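Local coordinates for MutT/nudix family protein (Streptococcus pneumoniae, PDB 4HFQ) that hydrolyses UDP-linked precursors of peptidoglycan biosynthesis, acting as a UDP-X diphosphatase of the Nudix family, at residues A[10-13]-A[14-17]; A[132-135]-A[136-140]. All coordinates share one frame; numbering follows the deposited sequence.

Contact 1: A[10-13]-A[14-17]; sequences LQRM and IAIT
R12 and I16 meet one helical turn apart, and their side chains cross at about a right angle. The aliphatic chain of I16 lies on the R12 guanidinium: I16 CG1 sits over the centre of one face, 3.6 Å from R12 CZ. I16 CD1 comes in beside R12 NE at 3.7 Å. The R12 chain bends at chi2 (65°), which turns its end back over I16. An apolar pair joins L10 and I14, with L10 CG 3.9 Å from I14 CD1. With chi1 at 177°, the end of L10 is brought nearer I14.

Backbone i to i+4 bonds run through the whole span, as expected within the long N-terminal helix 3-23. I14 N donates to L10 O at 2.9 Å, and I16 N to R12 O at 2.9 Å. This helix packs on helix 27-47, where M13 and T17 both touch L40.

M13 O accepts from T17 N, which comes from one face of the carbonyl plane. In one of two conformers of T17, OG1 also donates to M13 O, at 2.8 Å and from the opposite face.

The charged end of R12 reaches the second subunit, where NH2 forms salt bridges with D35 and E101 of that chain.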
loop_
_atom_site.group_PDB
_atom_site.type_symbol
_atom_site.label_atom_id
_atom_site.label_comp_id
_atom_site.label_asym_id
_atom_site.label_seq_id
_atom_site.Cartn_x
_atom_site.Cartn_y
_atom_site.Cartn_z
ATOM N N LEU A 10 -6.586 -11.377 -9.139
ATOM C CA LEU A 10 -5.481 -12.256 -8.776
ATOM C C LEU A 10 -4.663 -11.686 -7.612
ATOM O O LEU A 10 -4.341 -12.386 -6.638
ATOM C CB LEU A 10 -4.593 -12.528 -9.996
ATOM C CG LEU A 10 -3.334 -13.376 -9.815
ATOM C CD1 LEU A 10 -3.686 -14.817 -9.518
ATOM C CD2 LEU A 10 -2.410 -13.296 -11.027
ATOM N N GLN A 11 -4.321 -10.413 -7.736
ATOM C CA GLN A 11 -3.515 -9.731 -6.748
ATOM C C GLN A 11 -4.216 -9.816 -5.373
ATOM O O GLN A 11 -3.588 -10.137 -4.351
ATOM C CB GLN A 11 -3.339 -8.309 -7.252
ATOM C CG GLN A 11 -2.403 -7.445 -6.463
ATOM C CD GLN A 11 -2.653 -5.994 -6.822
ATOM O OE1 GLN A 11 -3.613 -5.385 -6.359
ATOM N NE2 GLN A 11 -1.787 -5.439 -7.697
ATOM N N ARG A 12 -5.517 -9.585 -5.342
ATOM C CA ARG A 12 -6.276 -9.613 -4.105
ATOM C C ARG A 12 -6.366 -11.024 -3.506
ATOM O O ARG A 12 -6.190 -11.222 -2.291
ATOM C CB ARG A 12 -7.670 -9.010 -4.326
ATOM C CG ARG A 12 -8.524 -8.989 -3.083
ATOM C CD ARG A 12 -7.970 -8.073 -2.004
ATOM N NE ARG A 12 -8.781 -8.184 -0.799
ATOM C CZ ARG A 12 -8.315 -8.085 0.441
ATOM N NH1 ARG A 12 -7.023 -7.807 0.694
ATOM N NH2 ARG A 12 -9.156 -8.272 1.451
ATOM N N MET A 13 -6.626 -12.017 -4.354
ATOM C CA MET A 13 -6.725 -13.389 -3.851
ATOM C C MET A 13 -5.401 -13.919 -3.327
ATOM O O MET A 13 -5.379 -14.632 -2.304
ATOM C CB MET A 13 -7.274 -14.300 -4.938
ATOM C CG MET A 13 -8.726 -13.996 -5.225
ATOM S SD MET A 13 -9.602 -15.243 -6.176
ATOM C CE MET A 13 -8.784 -15.023 -7.740
ATOM N N ILE A 14 -4.287 -13.533 -3.948
ATOM C CA ILE A 14 -2.983 -13.874 -3.397
ATOM C C ILE A 14 -2.847 -13.274 -1.994
ATOM O O ILE A 14 -2.443 -13.956 -1.048
ATOM C CB ILE A 14 -1.830 -13.410 -4.321
ATOM C CG1 ILE A 14 -1.796 -14.263 -5.600
ATOM C CG2 ILE A 14 -0.492 -13.455 -3.577
ATOM C CD1 ILE A 14 -1.006 -13.657 -6.743
ATOM N N ALA A 15 -3.219 -12.008 -1.838
ATOM C CA ALA A 15 -3.089 -11.355 -0.547
ATOM C C ALA A 15 -3.950 -12.004 0.540
ATOM O O ALA A 15 -3.476 -12.212 1.661
ATOM C CB ALA A 15 -3.397 -9.875 -0.682
ATOM N N ILE A 16 -5.198 -12.355 0.227
ATOM C CA ILE A 16 -6.074 -12.979 1.204
ATOM C C ILE A 16 -5.544 -14.350 1.617
ATOM O O ILE A 16 -5.499 -14.681 2.816
ATOM C CB ILE A 16 -7.524 -13.106 0.678
ATOM C CG1 ILE A 16 -8.144 -11.727 0.381
ATOM C CG2 ILE A 16 -8.341 -13.865 1.718
ATOM C CD1 ILE A 16 -9.421 -11.779 -0.460
ATOM N N THR A 17 -5.132 -15.127 0.623
ATOM C CA THR A 17 -4.632 -16.464 0.857
ATOM C C THR A 17 -3.363 -16.444 1.716
ATOM O O THR A 17 -3.208 -17.261 2.635
ATOM C CB THR A 17 -4.419 -17.169 -0.493
ATOM O OG1 THR A 17 -5.670 -17.241 -1.199
ATOM C CG2 THR A 17 -3.882 -18.560 -0.273
#

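Contact 2: A[132-135]-A[136-140]; sequences DTNR and FQLQS
F136 N closes a short helical turn on D132 O with a weak 3.3 Å bond, and Q137 N follows with a firmer 2.8 Å bond to T133 O. R135 CG lies over one face of the F136 ring, offset toward the rim, in a CH-pi contact 4.0 Å from the centroid. R135 CD comes close to F136 CE2 at 3.6 Å. The ring also meets F131 edge-to-face and packs on helix 184-194.

T133 CG2 touches Q137 OE1 at 3.5 Å. The Q137 chain bends at chi2 (-110°), which brings its amide back beside T133. That amide oxygen accepts from Q186.

The span forms the turn 133-136 and the loop that lead from strand 120-132 to strand 143-153, an antiparallel pair in the Nudix domain. D132 is the N-cap. Its OD1 accepts from N134 N, which stands above the carboxylate plane, and also from Q142.

One water ties the turn to the loop. It lies 2.7 Å from both N134 OD1 and T133 OG1 and accepts from Q139 N. T133 OG1 also bonds to Y143 N. L138 CD1 packs against the N134 amide, 3.5 Å from OD1, while N134 ND2 bonds to Q11 of helix 3-23.

Past the turn, Q139 NE2 donates to Q137 O at 3.0 Å, nearly straight at 164° and with the acceptor close to the amide plane of Q139.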
loop_
_atom_site.group_PDB
_atom_site.type_symbol
_atom_site.label_atom_id
_atom_site.label_comp_id
_atom_site.label_asym_id
_atom_site.label_seq_id
_atom_site.Cartn_x
_atom_site.Cartn_y
_atom_site.Cartn_z
ATOM N N ASP A 132 -1.598 5.526 -5.614
ATOM C CA ASP A 132 -1.901 4.093 -5.663
ATOM C C ASP A 132 -1.515 3.586 -7.047
ATOM O O ASP A 132 -2.149 3.975 -8.051
ATOM C CB ASP A 132 -3.400 3.889 -5.409
ATOM C CG ASP A 132 -3.834 2.435 -5.449
ATOM O OD1 ASP A 132 -2.999 1.516 -5.560
ATOM O OD2 ASP A 132 -5.059 2.249 -5.372
ATOM N N THR A 133 -0.527 2.692 -7.131
ATOM C CA THR A 133 -0.155 2.176 -8.465
ATOM C C THR A 133 -1.266 1.397 -9.137
ATOM O O THR A 133 -1.311 1.313 -10.369
ATOM C CB THR A 133 1.127 1.332 -8.462
ATOM O OG1 THR A 133 0.951 0.204 -7.586
ATOM C CG2 THR A 133 2.328 2.147 -8.035
ATOM N N ASN A 134 -2.193 0.851 -8.361
ATOM C CA ASN A 134 -3.322 0.151 -8.991
ATOM C C ASN A 134 -4.171 1.094 -9.812
ATOM O O ASN A 134 -4.803 0.659 -10.778
ATOM C CB ASN A 134 -4.188 -0.583 -7.962
ATOM C CG ASN A 134 -3.661 -1.957 -7.621
ATOM O OD1 ASN A 134 -2.509 -2.295 -7.849
ATOM N ND2 ASN A 134 -4.528 -2.771 -7.013
ATOM N N ARG A 135 -4.178 2.377 -9.450
ATOM C CA ARG A 135 -4.907 3.397 -10.214
ATOM C C ARG A 135 -4.149 3.866 -11.449
ATOM O O ARG A 135 -4.728 3.948 -12.540
ATOM C CB ARG A 135 -5.244 4.590 -9.311
ATOM C CG ARG A 135 -5.887 5.771 -10.047
ATOM C CD ARG A 135 -6.368 6.827 -9.060
ATOM N NE ARG A 135 -7.446 6.333 -8.209
ATOM C CZ ARG A 135 -8.734 6.386 -8.527
ATOM N NH1 ARG A 135 -9.119 6.923 -9.677
ATOM N NH2 ARG A 135 -9.647 5.889 -7.708
ATOM N N PHE A 136 -2.864 4.155 -11.293
ATOM C CA PHE A 136 -2.117 4.864 -12.345
ATOM C C PHE A 136 -1.249 3.985 -13.217
ATOM O O PHE A 136 -0.936 4.368 -14.340
ATOM C CB PHE A 136 -1.239 5.952 -11.729
ATOM C CG PHE A 136 -2.016 7.117 -11.216
ATOM C CD1 PHE A 136 -2.387 8.158 -12.077
ATOM C CD2 PHE A 136 -2.392 7.183 -9.878
ATOM C CE1 PHE A 136 -3.115 9.234 -11.600
ATOM C CE2 PHE A 136 -3.129 8.249 -9.408
ATOM C CZ PHE A 136 -3.487 9.287 -10.261
ATOM N N GLN A 137 -0.791 2.857 -12.700
ATOM C CA GLN A 137 0.125 2.002 -13.424
ATOM C C GLN A 137 0.025 0.586 -12.865
ATOM O O GLN A 137 0.975 0.034 -12.290
ATOM C CB GLN A 137 1.555 2.546 -13.334
ATOM C CG GLN A 137 2.117 2.754 -11.909
ATOM C CD GLN A 137 2.297 4.214 -11.499
ATOM O OE1 GLN A 137 1.799 4.645 -10.459
ATOM N NE2 GLN A 137 3.049 4.977 -12.299
ATOM N N LEU A 138 -1.138 -0.012 -13.102
ATOM C CA LEU A 138 -1.433 -1.316 -12.556
ATOM C C LEU A 138 -0.340 -2.322 -12.895
ATOM O O LEU A 138 0.174 -2.370 -14.027
ATOM C CB LEU A 138 -2.782 -1.804 -13.067
ATOM C CG LEU A 138 -3.231 -3.182 -12.547
ATOM C CD1 LEU A 138 -3.457 -3.208 -11.041
ATOM C CD2 LEU A 138 -4.498 -3.616 -13.280
ATOM N N GLN A 139 0.033 -3.124 -11.907
ATOM C CA GLN A 139 1.099 -4.109 -12.056
ATOM C C GLN A 139 0.907 -5.206 -11.002
ATOM O O GLN A 139 0.024 -5.095 -10.135
ATOM C CB GLN A 139 2.478 -3.443 -11.989
ATOM C CG GLN A 139 2.644 -2.553 -10.760
ATOM C CD GLN A 139 3.882 -1.702 -10.843
ATOM O OE1 GLN A 139 4.973 -2.149 -10.534
ATOM N NE2 GLN A 139 3.704 -0.446 -11.276
ATOM N N SER A 140 1.731 -6.249 -11.063
ATOM C CA SER A 140 1.485 -7.436 -10.230
ATOM C C SER A 140 1.425 -7.084 -8.744
ATOM O O SER A 140 0.554 -7.609 -8.021
ATOM C CB SER A 140 2.513 -8.523 -10.508
ATOM O OG SER A 140 3.823 -8.075 -10.292
HETATM O O HOH W 1 -0.081 -1.904 -8.960
#

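Contact 1 is mostly buried and lies within one long helix of the N-terminal region. Contact 2 is only partly buried, with R135 exposed, and sits in a turn and loop of the Nudix domain. Their centres are 15 Å apart. Contact 1 combines regular helical bonding with an apolar pair and a chain stacked on the R12 guanidinium. Contact 2 relies more on side-chain amides, a cap and a water. Q11 joins them: its OE1 lies 2.8 Å from N134 ND2, and its NE2 lies 3.2 Å from S140 O, both probable hydrogen bonds. Both contacts touch the second subunit, through charged R12 in contact 1 and through S140, bonded to P61 of that subunit, in contact 2.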